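Local structure of pirin-like protein YHAK (Escherichia coli, 2VEC) at residues 32-36 with 243-247; 207-213 with 246-250; 158-162 with 186-190. The protein is a monomeric cytoplasmic bicupin of the pirin family that lacks quercetin 2,3-dioxygenase activity and probably responds to reactive oxygen species through a reactive cysteine. All blocks are in the same frame, centred on the assembly; numbering follows the deposited sequence. Where two conformers were deposited one is given.

Contact 1: 32-36 with 243-247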
loop_
_atom_site.group_PDB
_atom_site.type_symbol
_atom_site.label_atom_id
_atom_site.label_comp_id
_atom_site.label_asym_id
_atom_site.label_seq_id
_atom_site.Cartn_x
_atom_site.Cartn_y
_atom_site.Cartn_z
ATOM N N GLN A 32 -1.162 -9.124 -19.149
ATOM C CA GLN A 32 -0.635 -8.659 -20.435
ATOM C C GLN A 32 0.034 -7.282 -20.578
ATOM O O GLN A 32 1.055 -7.200 -21.286
ATOM C CB GLN A 32 -1.565 -8.989 -21.609
ATOM C CG GLN A 32 -0.873 -9.918 -22.612
ATOM C CD GLN A 32 -1.708 -11.135 -22.992
ATOM O OE1 GLN A 32 -2.143 -11.902 -22.125
ATOM N NE2 GLN A 32 -1.924 -11.325 -24.298
ATOM N N CYS A 33 -0.492 -6.230 -19.930
ATOM C CA CYS A 33 0.141 -4.880 -19.964
ATOM C C CYS A 33 0.226 -4.374 -21.438
ATOM O O CYS A 33 -0.048 -5.143 -22.363
ATOM C CB CYS A 33 1.518 -4.920 -19.251
ATOM S SG CYS A 33 2.201 -3.348 -18.544
ATOM N N GLY A 34 0.564 -3.110 -21.698
ATOM C CA GLY A 34 0.827 -2.099 -20.694
ATOM C C GLY A 34 -0.192 -0.987 -20.656
ATOM O O GLY A 34 -0.525 -0.479 -19.546
ATOM N N GLN A 35 -0.668 -0.628 -21.862
ATOM C CA GLN A 35 -1.576 0.512 -22.089
ATOM C C GLN A 35 -2.904 0.372 -21.371
ATOM O O GLN A 35 -3.287 1.267 -20.606
ATOM C CB GLN A 35 -1.793 0.798 -23.578
ATOM C CG GLN A 35 -0.839 1.862 -24.177
ATOM C CD GLN A 35 -0.503 2.991 -23.177
ATOM O OE1 GLN A 35 -1.400 3.771 -22.798
ATOM N NE2 GLN A 35 0.806 3.078 -22.761
ATOM N N ALA A 36 -3.588 -0.748 -21.600
ATOM C CA ALA A 36 -4.835 -1.050 -20.892
ATOM C C ALA A 36 -4.596 -1.776 -19.563
ATOM O O ALA A 36 -5.312 -1.529 -18.591
ATOM C CB ALA A 36 -5.757 -1.851 -21.766
ATOM N N ALA A 243 4.319 8.717 -15.895
ATOM C CA ALA A 243 3.482 7.626 -16.382
ATOM C C ALA A 243 3.773 7.285 -17.833
ATOM O O ALA A 243 3.885 8.169 -18.671
ATOM C CB ALA A 243 1.992 7.938 -16.184
ATOM N N ASP A 244 3.911 5.986 -18.103
ATOM C CA ASP A 244 4.093 5.501 -19.452
ATOM C C ASP A 244 2.851 4.868 -20.018
ATOM O O ASP A 244 2.849 4.443 -21.176
ATOM C CB ASP A 244 5.231 4.506 -19.487
ATOM C CG ASP A 244 6.535 5.151 -19.183
ATOM O OD1 ASP A 244 6.839 6.168 -19.832
ATOM O OD2 ASP A 244 7.221 4.674 -18.265
ATOM N N SER A 245 1.802 4.819 -19.194
ATOM C CA SER A 245 0.438 4.498 -19.608
ATOM C C SER A 245 -0.457 5.052 -18.500
ATOM O O SER A 245 0.070 5.564 -17.505
ATOM C CB SER A 245 0.242 2.988 -19.721
ATOM O OG SER A 245 0.456 2.330 -18.471
ATOM N N PRO A 246 -1.796 4.937 -18.628
ATOM C CA PRO A 246 -2.616 5.322 -17.461
ATOM C C PRO A 246 -2.161 4.546 -16.229
ATOM O O PRO A 246 -1.920 3.349 -16.332
ATOM C CB PRO A 246 -4.032 4.927 -17.882
ATOM C CG PRO A 246 -4.007 5.005 -19.409
ATOM C CD PRO A 246 -2.620 4.514 -19.785
ATOM N N LEU A 247 -2.003 5.215 -15.086
ATOM C CA LEU A 247 -1.237 4.641 -13.991
ATOM C C LEU A 247 -1.964 4.772 -12.649
ATOM O O LEU A 247 -2.573 5.804 -12.377
ATOM C CB LEU A 247 0.090 5.392 -13.895
ATOM C CG LEU A 247 1.021 5.054 -12.737
ATOM C CD1 LEU A 247 1.660 3.695 -12.995
ATOM C CD2 LEU A 247 2.054 6.167 -12.546
#
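Gln35 and Ser245 meet where the N-terminal segment 32-36 passes over the loop 243-247, and two polar groups do most of the holding. A bend at chi2 (-35°) brings the amide of Gln35 back to the loop although the side chain sets out away from it. NE2 approaches a lone pair of Asp244 O in the carbonyl plane at 2.9 Å, and this oxygen lies in the amide plane, although the N-H is bent to 137°. The same amide lies close against buried Ser245, with Gln35 NE2 3.1 Å from Ser245 CB, while Gln35 OE1 comes within 3.3 Å of Pro246 CD. Ser245 OG donates to Gly34 O over a longer 3.2 Å, from above the carbonyl plane, and itself accepts from Lys212 N. Against this close inner part stands the exposed rim of the Pro246 ring, and just 168 Å² is buried in all. The peptide bond before Gly34 is cis, and Cys33 forms a disulfide with Cys227, a covalent tie close to these weaker bonds. This is an N-terminal tail laid over the loop joining strands 238-243 and 247-254 of the C-terminal cupin, a link between distant parts of a bicupin chain.

Contact 2: 207-213 with 246-250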
loop_
_atom_site.group_PDB
_atom_site.type_symbol
_atom_site.label_atom_id
_atom_site.label_comp_id
_atom_site.label_asym_id
_atom_site.label_seq_id
_atom_site.Cartn_x
_atom_site.Cartn_y
_atom_site.Cartn_z
ATOM N N GLN A 207 5.483 1.000 -6.330
ATOM C CA GLN A 207 4.661 -0.147 -6.704
ATOM C C GLN A 207 3.708 0.243 -7.812
ATOM O O GLN A 207 2.993 1.234 -7.689
ATOM C CB GLN A 207 3.882 -0.716 -5.485
ATOM C CG GLN A 207 2.968 -1.912 -5.859
ATOM C CD GLN A 207 3.800 -3.104 -6.347
ATOM O OE1 GLN A 207 4.845 -3.397 -5.762
ATOM N NE2 GLN A 207 3.357 -3.775 -7.396
ATOM N N SER A 208 3.694 -0.530 -8.894
ATOM C CA SER A 208 2.664 -0.371 -9.897
ATOM C C SER A 208 1.402 -1.099 -9.399
ATOM O O SER A 208 1.456 -2.339 -9.145
ATOM C CB SER A 208 3.148 -0.963 -11.228
ATOM O OG SER A 208 2.013 -1.243 -12.079
ATOM N N ILE A 209 0.295 -0.361 -9.251
ATOM C CA ILE A 209 -0.996 -1.011 -9.005
ATOM C C ILE A 209 -1.580 -1.407 -10.365
ATOM O O ILE A 209 -1.992 -2.573 -10.582
ATOM C CB ILE A 209 -1.965 -0.105 -8.227
ATOM C CG1 ILE A 209 -1.429 0.164 -6.789
ATOM C CG2 ILE A 209 -3.376 -0.758 -8.137
ATOM C CD1 ILE A 209 -2.212 1.363 -6.100
ATOM N N HIS A 210 -1.619 -0.419 -11.262
ATOM C CA HIS A 210 -1.838 -0.725 -12.666
ATOM C C HIS A 210 -1.183 0.302 -13.558
ATOM O O HIS A 210 -0.980 1.457 -13.218
ATOM C CB HIS A 210 -3.300 -0.974 -13.024
ATOM C CG HIS A 210 -4.142 0.260 -13.074
ATOM N ND1 HIS A 210 -4.160 1.106 -14.162
ATOM C CD2 HIS A 210 -5.021 0.769 -12.185
ATOM C CE1 HIS A 210 -5.012 2.091 -13.937
ATOM N NE2 HIS A 210 -5.556 1.904 -12.750
ATOM N N GLY A 211 -0.671 -0.227 -14.663
ATOM C CA GLY A 211 0.113 0.565 -15.622
ATOM C C GLY A 211 1.613 0.590 -15.371
ATOM O O GLY A 211 2.131 0.037 -14.394
ATOM N N LYS A 212 2.323 1.218 -16.295
ATOM C CA LYS A 212 3.778 1.216 -16.276
ATOM C C LYS A 212 4.263 2.656 -16.109
ATOM O O LYS A 212 3.551 3.601 -16.456
ATOM C CB LYS A 212 4.321 0.584 -17.553
ATOM C CG LYS A 212 3.786 1.180 -18.802
ATOM C CD LYS A 212 4.299 0.415 -20.051
ATOM C CE LYS A 212 3.415 0.701 -21.254
ATOM N NZ LYS A 212 4.173 0.389 -22.523
ATOM N N PHE A 213 5.457 2.822 -15.546
ATOM C CA PHE A 213 5.961 4.152 -15.241
ATOM C C PHE A 213 7.446 4.080 -15.001
ATOM O O PHE A 213 8.001 2.991 -14.860
ATOM C CB PHE A 213 5.230 4.785 -14.040
ATOM C CG PHE A 213 5.461 4.127 -12.690
ATOM C CD1 PHE A 213 4.938 2.859 -12.393
ATOM C CD2 PHE A 213 6.129 4.817 -11.668
ATOM C CE1 PHE A 213 5.104 2.271 -11.082
ATOM C CE2 PHE A 213 6.309 4.240 -10.379
ATOM C CZ PHE A 213 5.776 2.965 -10.082
ATOM N N PRO A 246 -1.796 4.937 -18.628
ATOM C CA PRO A 246 -2.616 5.322 -17.461
ATOM C C PRO A 246 -2.161 4.546 -16.229
ATOM O O PRO A 246 -1.920 3.349 -16.332
ATOM C CB PRO A 246 -4.032 4.927 -17.882
ATOM C CG PRO A 246 -4.007 5.005 -19.409
ATOM C CD PRO A 246 -2.620 4.514 -19.785
ATOM N N LEU A 247 -2.003 5.215 -15.086
ATOM C CA LEU A 247 -1.237 4.641 -13.991
ATOM C C LEU A 247 -1.964 4.772 -12.649
ATOM O O LEU A 247 -2.573 5.804 -12.377
ATOM C CB LEU A 247 0.090 5.392 -13.895
ATOM C CG LEU A 247 1.021 5.054 -12.737
ATOM C CD1 LEU A 247 1.660 3.695 -12.995
ATOM C CD2 LEU A 247 2.054 6.167 -12.546
ATOM N N ARG A 248 -1.904 3.725 -11.821
ATOM C CA ARG A 248 -2.135 3.890 -10.391
ATOM C C ARG A 248 -0.911 3.267 -9.744
ATOM O O ARG A 248 -0.493 2.157 -10.144
ATOM C CB ARG A 248 -3.395 3.201 -9.919
ATOM C CG ARG A 248 -4.674 3.985 -10.235
ATOM C CD ARG A 248 -5.862 3.297 -9.592
ATOM N NE ARG A 248 -5.810 3.245 -8.129
ATOM C CZ ARG A 248 -6.813 2.747 -7.409
ATOM N NH1 ARG A 248 -7.906 2.299 -8.060
ATOM N NH2 ARG A 248 -6.730 2.706 -6.088
ATOM N N ALA A 249 -0.329 3.967 -8.770
ATOM C CA ALA A 249 0.879 3.488 -8.136
ATOM C C ALA A 249 0.937 3.911 -6.675
ATOM O O ALA A 249 0.179 4.799 -6.239
ATOM C CB ALA A 249 2.112 4.056 -8.884
ATOM N N LEU A 250 1.897 3.353 -5.957
ATOM C CA LEU A 250 2.183 3.806 -4.602
ATOM C C LEU A 250 3.643 4.206 -4.557
ATOM O O LEU A 250 4.480 3.604 -5.261
ATOM C CB LEU A 250 2.032 2.641 -3.610
ATOM C CG LEU A 250 0.640 2.036 -3.428
ATOM C CD1 LEU A 250 0.675 0.861 -2.421
ATOM C CD2 LEU A 250 -0.417 3.077 -3.010
#
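Backbone hydrogen bonds join Gln207 to Leu250 and His210 to Arg248 as antiparallel hydrogen-bonded pairs. Between them the register slips by one residue: Ile209 N and His210 N both donate to Arg248 O, at 2.8 and 3.0 Å, from the same face of its carbonyl plane. This is a classic beta bulge, and Arg248 N returns a bond to His210 O. A weaker CA-H...O contact joins Gly211 CA to Pro246 O, where Gly211, having no CB, can lie against that oxygen.

Among the apolar contacts, Leu247 CD1 comes obliquely to the Phe213 ring, 3.4 Å from CD1 of that ring, and Ala249 CB lies over one face toward the rim, 4.0 Å from Phe213 CZ. Ile209 CD1 reaches Leu250 CD2, also at 4.0 Å.

The side chains of His210 and Arg248 cross obliquely. In one of the two conformers of His210, chi1 of 74° puts the ring with Arg248 N over its centre and NE2 3.4 Å from Arg248 CG, so that here it packs on the aliphatic part of the arginine, whose NE bonds to His186. The contact is thus carried mostly by backbone bonds and apolar packing, with Arg248 O, shared by two N-H groups, fixing the bulge.

Contact 3: 158-162 with 186-190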
loop_
_atom_site.group_PDB
_atom_site.type_symbol
_atom_site.label_atom_id
_atom_site.label_comp_id
_atom_site.label_asym_id
_atom_site.label_seq_id
_atom_site.Cartn_x
_atom_site.Cartn_y
_atom_site.Cartn_z
ATOM N N LEU A 158 -9.915 7.561 -0.835
ATOM C CA LEU A 158 -8.914 7.985 -1.839
ATOM C C LEU A 158 -9.495 9.043 -2.748
ATOM O O LEU A 158 -10.586 8.859 -3.321
ATOM C CB LEU A 158 -8.424 6.797 -2.682
ATOM C CG LEU A 158 -7.782 5.684 -1.881
ATOM C CD1 LEU A 158 -7.515 4.498 -2.837
ATOM C CD2 LEU A 158 -6.464 6.163 -1.290
ATOM N N ASN A 159 -8.814 10.177 -2.836
ATOM C CA ASN A 159 -9.330 11.254 -3.677
ATOM C C ASN A 159 -9.037 11.060 -5.163
ATOM O O ASN A 159 -9.700 11.702 -5.978
ATOM C CB ASN A 159 -8.979 12.672 -3.184
ATOM C CG ASN A 159 -7.490 13.027 -3.307
ATOM O OD1 ASN A 159 -6.804 12.626 -4.238
ATOM N ND2 ASN A 159 -7.011 13.851 -2.374
ATOM N N MET A 160 -8.069 10.185 -5.488
ATOM C CA MET A 160 -7.794 9.808 -6.911
ATOM C C MET A 160 -7.177 10.957 -7.737
ATOM O O MET A 160 -7.213 10.947 -8.976
ATOM C CB MET A 160 -9.072 9.277 -7.595
ATOM C CG MET A 160 -9.726 8.087 -6.876
ATOM S SD MET A 160 -8.588 6.675 -6.744
ATOM C CE MET A 160 -9.624 5.428 -6.018
ATOM N N GLY A 161 -6.587 11.938 -7.050
ATOM C CA GLY A 161 -5.930 13.046 -7.762
ATOM C C GLY A 161 -4.526 12.585 -8.197
ATOM O O GLY A 161 -4.150 11.426 -8.008
ATOM N N LYS A 162 -3.749 13.495 -8.782
ATOM C CA LYS A 162 -2.391 13.124 -9.241
ATOM C C LYS A 162 -1.580 12.461 -8.143
ATOM O O LYS A 162 -0.945 11.414 -8.383
ATOM C CB LYS A 162 -1.629 14.321 -9.788
ATOM C CG LYS A 162 -2.260 14.964 -11.016
ATOM C CD LYS A 162 -1.323 16.022 -11.648
ATOM C CE LYS A 162 0.103 15.448 -11.912
ATOM N NZ LYS A 162 0.978 16.508 -12.515
ATOM N N HIS A 186 -0.382 7.753 -2.778
ATOM C CA HIS A 186 -1.171 7.092 -3.836
ATOM C C HIS A 186 -1.157 8.007 -5.037
ATOM O O HIS A 186 -1.450 9.193 -4.907
ATOM C CB HIS A 186 -2.600 6.850 -3.354
ATOM C CG HIS A 186 -3.473 6.139 -4.373
ATOM N ND1 HIS A 186 -4.684 6.643 -4.788
ATOM C CD2 HIS A 186 -3.318 4.956 -5.025
ATOM C CE1 HIS A 186 -5.222 5.835 -5.691
ATOM N NE2 HIS A 186 -4.429 4.783 -5.835
ATOM N N ILE A 187 -0.801 7.455 -6.201
ATOM C CA ILE A 187 -0.564 8.223 -7.434
ATOM C C ILE A 187 -1.514 7.799 -8.539
ATOM O O ILE A 187 -1.661 6.625 -8.790
ATOM C CB ILE A 187 0.923 7.989 -7.928
ATOM C CG1 ILE A 187 1.891 8.623 -6.944
ATOM C CG2 ILE A 187 1.192 8.610 -9.343
ATOM C CD1 ILE A 187 2.625 7.618 -6.052
ATOM N N VAL A 188 -2.175 8.750 -9.189
ATOM C CA VAL A 188 -3.074 8.423 -10.306
ATOM C C VAL A 188 -2.728 9.409 -11.398
ATOM O O VAL A 188 -2.975 10.613 -11.237
ATOM C CB VAL A 188 -4.608 8.538 -9.907
ATOM C CG1 VAL A 188 -5.516 8.091 -11.080
ATOM C CG2 VAL A 188 -4.895 7.671 -8.631
ATOM N N LEU A 189 -2.163 8.918 -12.491
ATOM C CA LEU A 189 -1.671 9.795 -13.584
ATOM C C LEU A 189 -2.129 9.271 -14.929
ATOM O O LEU A 189 -2.219 8.041 -15.097
ATOM C CB LEU A 189 -0.126 9.838 -13.601
ATOM C CG LEU A 189 0.582 10.453 -12.376
ATOM C CD1 LEU A 189 2.105 10.272 -12.398
ATOM C CD2 LEU A 189 0.187 11.931 -12.126
ATOM N N ASP A 190 -2.375 10.186 -15.867
ATOM C CA ASP A 190 -2.567 9.860 -17.286
ATOM C C ASP A 190 -1.185 9.670 -17.909
ATOM O O ASP A 190 -0.177 10.168 -17.383
ATOM C CB ASP A 190 -3.328 10.977 -18.040
ATOM C CG ASP A 190 -4.765 11.184 -17.529
ATOM O OD1 ASP A 190 -5.401 10.204 -17.096
ATOM O OD2 ASP A 190 -5.283 12.327 -17.589
HETATM O O HOH W 1 -5.757 9.210 -4.150
HETATM O O HOH W 2 -5.852 11.572 -11.046
HETATM O O HOH W 3 -3.990 10.234 -5.711
#
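The imidazole of His186 is met in two ways by the loop 158-162. Leu158 lays CD1 over one face, 4.2 Å from the ring centroid and 24° off its normal, in a CH-pi contact displaced toward the rim. Met160 comes instead to the edge: its SD lies 3.6 Å from His186 CE1 and nearly in the ring plane, 85° off the normal. The thioether reaches this place through a bend at chi2 (-59°), and SD also touches Val188 CG2. In the same plane, a water bridges His186 ND1 and Met160 N, while NE2 is hydrogen-bonded to Arg248, so the ring is held at both nitrogens. Further along, Lys162 crosses Leu189 at about a right angle, its CE 3.5 Å from Leu189 CD2; the ammonium continues to Ser194 O. Val188 N donates to Lys162 O at 3.0 Å from above the carbonyl plane. Two further waters join Met160 O to Val188 O and Gly161 O to His186 O. Asn159 OD1 accepts from Gly161 N in an Asx turn. The loop carries the chain from strand 153-157 into strand 163-168, which lies beside strand 183-189 in the mixed sheet, with strand 247-254 flanking 183-189 on its other edge.

The three contacts lie on the same side of the chain's centre, in or beside the mixed sheet that holds strands 183-189, 247-254 and 203-208. Contacts 1 and 2 have centres about 8 Å apart and share Pro246 and Leu247; contact 3 lies, centre to centre, about 10 Å from contact 2 and about 15 Å from contact 1. Along the chain, contact 3 closes before contact 2 opens, and it is nested inside the long loop closed by contact 1. The three strands are consecutive neighbours, so contacts 2 and 3 occupy successive parts of the sheet. Contact 1 adds the N-terminal tail at its end, tying the start of the chain to the C-terminal cupin.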